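Local structure of sulfur carrier protein CysO (Mycobacterium tuberculosis, 3DWG) at residues 34-37 with 38-42. The protein probably serves, in its thiocarboxylated form, as the sulfur donor for CysM-dependent cysteine biosynthesis. Numbering follows the deposited sequence.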
loop_
_atom_site.group_PDB
_atom_site.type_symbol
_atom_site.label_atom_id
_atom_site.label_comp_id
_atom_site.label_asym_id
_atom_site.label_seq_id
_atom_site.Cartn_x
_atom_site.Cartn_y
_atom_site.Cartn_z
ATOM N N ASP C 34 -23.344 31.471 21.221
ATOM C CA ASP C 34 -22.853 32.676 20.570
ATOM C C ASP C 34 -23.205 32.603 19.090
ATOM O O ASP C 34 -23.694 33.578 18.511
ATOM C CB ASP C 34 -21.339 32.827 20.747
ATOM C CG ASP C 34 -20.850 34.162 20.277
ATOM O OD1 ASP C 34 -21.273 35.206 20.875
ATOM O OD2 ASP C 34 -20.066 34.247 19.314
ATOM N N LEU C 35 -23.046 31.416 18.501
ATOM C CA LEU C 35 -23.397 31.250 17.075
ATOM C C LEU C 35 -24.870 31.547 16.865
ATOM O O LEU C 35 -25.254 32.237 15.918
ATOM C CB LEU C 35 -23.099 29.803 16.595
ATOM C CG LEU C 35 -21.606 29.525 16.333
ATOM C CD1 LEU C 35 -21.423 28.051 16.114
ATOM C CD2 LEU C 35 -21.097 30.324 15.124
ATOM N N GLU C 36 -25.714 30.983 17.729
ATOM C CA GLU C 36 -27.144 31.271 17.686
ATOM C C GLU C 36 -27.472 32.769 17.830
ATOM O O GLU C 36 -28.355 33.298 17.105
ATOM C CB GLU C 36 -27.885 30.485 18.769
ATOM C CG GLU C 36 -29.401 30.686 18.754
ATOM C CD GLU C 36 -30.101 30.123 17.525
ATOM O OE1 GLU C 36 -29.640 29.113 16.937
ATOM O OE2 GLU C 36 -31.137 30.699 17.146
ATOM N N ALA C 37 -26.746 33.460 18.703
ATOM C CA ALA C 37 -26.964 34.938 18.879
ATOM C C ALA C 37 -26.723 35.671 17.569
ATOM O O ALA C 37 -27.395 36.651 17.279
ATOM C CB ALA C 37 -26.079 35.527 19.997
ATOM N N ASN C 38 -25.726 35.228 16.789
ATOM C CA ASN C 38 -25.372 35.944 15.560
ATOM C C ASN C 38 -26.040 35.385 14.298
ATOM O O ASN C 38 -26.187 36.115 13.312
ATOM C CB ASN C 38 -23.853 36.020 15.369
ATOM C CG ASN C 38 -23.186 36.866 16.420
ATOM O OD1 ASN C 38 -23.494 38.058 16.548
ATOM N ND2 ASN C 38 -22.280 36.270 17.200
ATOM N N TYR C 39 -26.462 34.114 14.367
ATOM C CA TYR C 39 -26.909 33.326 13.191
ATOM C C TYR C 39 -28.134 32.496 13.547
ATOM O O TYR C 39 -28.092 31.254 13.703
ATOM C CB TYR C 39 -25.758 32.450 12.625
ATOM C CG TYR C 39 -24.462 33.214 12.410
ATOM C CD1 TYR C 39 -23.384 33.058 13.258
ATOM C CD2 TYR C 39 -24.338 34.164 11.358
ATOM C CE1 TYR C 39 -22.196 33.774 13.097
ATOM C CE2 TYR C 39 -23.177 34.863 11.181
ATOM C CZ TYR C 39 -22.107 34.690 12.030
ATOM O OH TYR C 39 -20.951 35.398 11.838
ATOM N N SER C 40 -29.251 33.203 13.687
ATOM C CA SER C 40 -30.492 32.634 14.153
ATOM C C SER C 40 -30.821 31.326 13.463
ATOM O O SER C 40 -30.705 31.229 12.245
ATOM C CB SER C 40 -31.610 33.665 13.883
ATOM O OG SER C 40 -32.808 33.312 14.545
ATOM N N GLY C 41 -31.213 30.323 14.250
ATOM C CA GLY C 41 -31.704 29.045 13.736
ATOM C C GLY C 41 -30.608 27.993 13.636
ATOM O O GLY C 41 -30.901 26.813 13.386
ATOM N N ILE C 42 -29.356 28.404 13.819
ATOM C CA ILE C 42 -28.252 27.467 13.557
ATOM C C ILE C 42 -28.228 26.403 14.651
ATOM O O ILE C 42 -28.054 25.252 14.351
ATOM C CB ILE C 42 -26.862 28.157 13.312
ATOM C CG1 ILE C 42 -25.891 27.188 12.606
ATOM C CG2 ILE C 42 -26.237 28.782 14.606
ATOM C CD1 ILE C 42 -24.597 27.812 12.145
HETATM O O HOH W 1 -20.773 33.850 16.543
HETATM O O HOH W 2 -21.608 37.873 19.451
HETATM O O HOH W 3 -31.013 34.234 17.359
#
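The carboxylate of Glu-36 reaches past the end of helix 28-38 to bond the backbone N of Gly-41 in the next turn. Its CG stands anti to the backbone N (chi1 -178°) and the chain bends at chi2, bringing OE2 2.9 Å from Gly-41 N in a nearly straight bond on the syn side of the carboxylate, the donor tilted out of its plane. OE1 is hydrogen-bonded to Ser-43 OG, so the two oxygens tie both the turn and the start of helix 42-46 to the preceding helix. Backbone bonds finish the helix: Asn-38 N donates to Asp-34 O at 3.1 Å, and Tyr-39 N, where helical geometry ends, bonds only weakly to Leu-35 O and Glu-36 O. Two waters bridge Asp-34 and Asn-38, one from each carboxylate oxygen to ND2; the carboxylate and amide planes stand 83° apart, and Asp-34 OD2 also accepts from Ser-24 N. Apolar contacts line the inner side: Leu-35 CD2 lies 4.0 Å from Tyr-39 CD1, and Leu-35 CB meets Ile-42 CG2 at 3.9 Å, with Val-21 touching both Leu-35 and Tyr-39. Closed by the hydrogen bond from Ile-42 N to Tyr-39 O, the type II turn, with Gly-41 at positive phi (94°), links two helices of this ubiquitin-like, ThiS-family fold.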